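Local coordinates for virulence protein vsdE (Salmonella enterica, PDB 5LQ7), which is a virulence effector and cysteine hydrolase of the papain-like peptidase clan that suppresses host immune responses, at residues K44-Y49 / Q91-S96. The protein carries 5 engineered substitutions. Sequence-based numbering, arbitrary orientation.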
ATOM      1  N   LYS A  44      21.005   3.307  -1.241  1.00 44.89           N
ATOM      2  CA  LYS A  44      22.190   2.471  -1.406  1.00 48.24           C
ATOM      3  C   LYS A  44      21.904   1.243  -2.274  1.00 50.25           C
ATOM      4  O   LYS A  44      20.905   0.541  -2.064  1.00 49.44           O
ATOM      5  CB  LYS A  44      22.724   2.016  -0.035  1.00 49.27           C
ATOM      6  CG  LYS A  44      24.163   1.489  -0.049  1.00 56.93           C
ATOM      7  CD  LYS A  44      25.055   2.129  -1.145  1.00 62.14           C
ATOM      8  CE  LYS A  44      26.469   1.550  -1.205  1.00 60.57           C
ATOM      9  NZ  LYS A  44      26.461   0.076  -1.489  1.00 64.04           N
ATOM     10  N   GLU A  45      22.744   1.008  -3.278  1.00 50.88           N
ATOM     11  CA  GLU A  45      22.589  -0.173  -4.143  1.00 52.88           C
ATOM     12  C   GLU A  45      22.792  -1.486  -3.381  1.00 50.65           C
ATOM     13  O   GLU A  45      23.844  -1.734  -2.751  1.00 46.29           O
ATOM     14  CB  GLU A  45      23.508  -0.119  -5.370  1.00 59.78           C
ATOM     15  CG  GLU A  45      22.809   0.405  -6.620  1.00 63.68           C
ATOM     16  CD  GLU A  45      23.398  -0.198  -7.893  1.00 71.72           C
ATOM     17  OE1 GLU A  45      22.705  -1.004  -8.562  1.00 69.39           O
ATOM     18  OE2 GLU A  45      24.578   0.104  -8.212  1.00 72.46           O
ATOM     19  N   ARG A  46      21.743  -2.302  -3.409  1.00 42.96           N
ATOM     20  CA  ARG A  46      21.718  -3.542  -2.667  1.00 39.93           C
ATOM     21  C   ARG A  46      21.158  -4.595  -3.579  1.00 32.67           C
ATOM     22  O   ARG A  46      20.620  -4.280  -4.632  1.00 32.31           O
ATOM     23  CB  ARG A  46      20.841  -3.419  -1.416  1.00 36.11           C
ATOM     24  CG  ARG A  46      21.401  -2.509  -0.353  1.00 37.14           C
ATOM     25  CD  ARG A  46      20.266  -1.932   0.458  1.00 37.82           C
ATOM     26  NE  ARG A  46      19.471  -1.000  -0.357  1.00 37.04           N
ATOM     27  CZ  ARG A  46      18.222  -0.633  -0.076  1.00 32.51           C
ATOM     28  NH1 ARG A  46      17.603  -1.126   0.989  1.00 30.15           N
ATOM     29  NH2 ARG A  46      17.589   0.204  -0.879  1.00 28.86           N
ATOM     30  N   ILE A  47      21.281  -5.844  -3.148  1.00 31.90           N
ATOM     31  CA  ILE A  47      20.678  -6.955  -3.850  1.00 32.73           C
ATOM     32  C   ILE A  47      19.149  -6.737  -3.946  1.00 31.03           C
ATOM     33  O   ILE A  47      18.498  -6.425  -2.957  1.00 34.31           O
ATOM     34  CB  ILE A  47      20.998  -8.307  -3.157  1.00 35.73           C
ATOM     35  CG1 ILE A  47      22.528  -8.517  -3.066  1.00 38.24           C
ATOM     36  CG2 ILE A  47      20.363  -9.467  -3.912  1.00 34.63           C
ATOM     37  CD1 ILE A  47      22.912  -9.660  -2.125  1.00 39.62           C
ATOM     38  N   LEU A  48      18.618  -6.847  -5.154  1.00 26.42           N
ATOM     39  CA  LEU A  48      17.192  -6.768  -5.378  1.00 24.98           C
ATOM     40  C   LEU A  48      16.473  -8.012  -4.879  1.00 26.38           C
ATOM     41  O   LEU A  48      17.033  -9.123  -4.836  1.00 25.32           O
ATOM     42  CB  LEU A  48      16.888  -6.586  -6.897  1.00 26.36           C
ATOM     43  CG  LEU A  48      17.312  -5.237  -7.510  1.00 32.60           C
ATOM     44  CD1 LEU A  48      17.071  -5.241  -9.010  1.00 33.62           C
ATOM     45  CD2 LEU A  48      16.573  -4.088  -6.865  1.00 30.88           C
ATOM     46  N   TYR A  49      15.197  -7.843  -4.532  1.00 18.01           N
ATOM     47  CA  TYR A  49      14.323  -8.967  -4.434  1.00 16.24           C
ATOM     48  C   TYR A  49      14.209  -9.633  -5.809  1.00 16.76           C
ATOM     49  O   TYR A  49      14.293  -8.942  -6.831  1.00 17.76           O
ATOM     50  CB  TYR A  49      12.939  -8.545  -3.929  1.00 14.50           C
ATOM     51  CG  TYR A  49      12.929  -8.189  -2.506  1.00 14.87           C
ATOM     52  CD1 TYR A  49      12.777  -9.184  -1.528  1.00 17.11           C
ATOM     53  CD2 TYR A  49      13.074  -6.863  -2.087  1.00 16.82           C
ATOM     54  CE1 TYR A  49      12.749  -8.857  -0.166  1.00 19.93           C
ATOM     55  CE2 TYR A  49      13.047  -6.533  -0.738  1.00 17.12           C
ATOM     56  CZ  TYR A  49      12.890  -7.526   0.208  1.00 18.96           C
ATOM     57  OH  TYR A  49      12.903  -7.235   1.575  1.00 22.16           O
ATOM     58  N   GLN A  91      12.771  -3.552  -4.348  1.00 14.10           N
ATOM     59  CA  GLN A  91      13.757  -3.105  -3.389  1.00 14.06           C
ATOM     60  C   GLN A  91      13.131  -2.385  -2.205  1.00 15.00           C
ATOM     61  O   GLN A  91      12.117  -1.685  -2.363  1.00 13.84           O
ATOM     62  CB  GLN A  91      14.805  -2.163  -4.053  1.00 19.46           C
ATOM     63  CG  GLN A  91      15.983  -1.858  -3.145  1.00 21.38           C
ATOM     64  CD  GLN A  91      16.711  -3.127  -2.587  1.00 29.41           C
ATOM     65  OE1 GLN A  91      16.289  -3.765  -1.598  1.00 21.93           O
ATOM     66  NE2 GLN A  91      17.801  -3.516  -3.256  1.00 30.34           N
ATOM     67  N   ASP A  92      13.758  -2.532  -1.059  1.00 14.29           N
ATOM     68  CA  ASP A  92      13.358  -1.845   0.164  1.00 14.92           C
ATOM     69  C   ASP A  92      13.901  -0.431   0.102  1.00 17.35           C
ATOM     70  O   ASP A  92      15.005  -0.181   0.536  1.00 19.68           O
ATOM     71  CB  ASP A  92      13.881  -2.595   1.386  1.00 16.70           C
ATOM     72  CG  ASP A  92      13.173  -3.928   1.642  1.00 21.49           C
ATOM     73  OD1 ASP A  92      11.986  -4.061   1.321  1.00 18.04           O
ATOM     74  OD2 ASP A  92      13.796  -4.849   2.220  1.00 27.36           O
ATOM     75  N   ILE A  93      13.130   0.486  -0.480  1.00 13.53           N
ATOM     76  CA  ILE A  93      13.552   1.882  -0.649  1.00 14.19           C
ATOM     77  C   ILE A  93      12.838   2.809   0.335  1.00 15.21           C
ATOM     78  O   ILE A  93      13.482   3.512   1.087  1.00 15.73           O
ATOM     79  CB  ILE A  93      13.350   2.357  -2.079  1.00 16.65           C
ATOM     80  CG1 ILE A  93      14.163   1.465  -3.032  1.00 16.20           C
ATOM     81  CG2 ILE A  93      13.691   3.840  -2.222  1.00 15.33           C
ATOM     82  CD1 ILE A  93      13.940   1.744  -4.474  1.00 19.68           C
ATOM     83  N   LEU A  94      11.513   2.841   0.250  1.00 11.48           N
ATOM     84  CA  LEU A  94      10.690   3.724   1.108  1.00 12.52           C
ATOM     85  C   LEU A  94      10.215   3.055   2.390  1.00 12.93           C
ATOM     86  O   LEU A  94       9.871   1.864   2.430  1.00 12.31           O
ATOM     87  CB  LEU A  94       9.480   4.174   0.299  1.00 11.34           C
ATOM     88  CG  LEU A  94       9.705   4.875  -1.025  1.00 13.56           C
ATOM     89  CD1 LEU A  94       8.369   5.302  -1.656  1.00 13.52           C
ATOM     90  CD2 LEU A  94      10.614   6.075  -0.840  1.00 15.83           C
ATOM     91  N   SER A  95      10.216   3.812   3.475  1.00 13.69           N
ATOM     92  CA  SER A  95       9.666   3.338   4.709  1.00 13.32           C
ATOM     93  C   SER A  95       9.106   4.537   5.459  1.00 15.11           C
ATOM     94  O   SER A  95       9.393   5.695   5.097  1.00 15.71           O
ATOM     95  CB  SER A  95      10.699   2.607   5.552  1.00 15.14           C
ATOM     96  OG  SER A  95      11.765   3.464   5.876  1.00 16.12           O
ATOM     97  N   SER A  96       8.281   4.248   6.448  1.00 13.50           N
ATOM     98  CA  SER A  96       7.630   5.302   7.231  1.00 16.26           C
ATOM     99  C   SER A  96       7.905   5.168   8.730  1.00 17.92           C
ATOM    100  O   SER A  96       7.834   4.105   9.284  1.00 17.85           O
ATOM    101  CB  SER A  96       6.127   5.293   6.993  1.00 18.28           C
ATOM    102  OG  SER A  96       5.505   6.188   7.926  1.00 20.16           O
TER
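Gln91, Arg46 and Tyr49 carry most of the contact between segment 44-49, in the loop between strand 39-41 and helix 55-65, and the inverse gamma turn centred on Asp92 that leads from helix 76-89 into strand 94-96. Strands 39-41 and 94-96 pair as a small antiparallel sheet, and this contact continues their association past the strand ends through side-chain bonds. The Gln91 amide lies nearly parallel to the Arg46 guanidinium, the planes 17° apart, with CD of Gln91 3.8 Å above the centre of the Arg46 group. A bend at chi2 (54°) turns OE1 of Gln91 back to the N-H of Asp92, which it meets on a lone pair, and points NE2 outward to O of Ile47 at 3.0 Å, approaching from above that carbonyl plane. Both ends of the amide are thus engaged. NH1 and NH2 of Arg46 both grip O of Asp92, at 2.8 and 3.0 Å, with the acceptor in the guanidinium plane, NH1 only slightly tilted from the carbonyl plane, NH2 well above it; NE of Arg46 bonds O of Lys44 at 2.7 Å, which helps fix the group's rotation. CD2 of Leu48 rests on CB of Gln91 (3.8 Å). Tyr49, packed against Gln60 and Met61 of helix 55-65, turns its ring edge to the Asp92 carboxylate, the planes 73° apart, and its OH donates a hydrogen bond to OD2 of Asp92 (2.6 Å) from the syn side, somewhat out of the carboxylate plane.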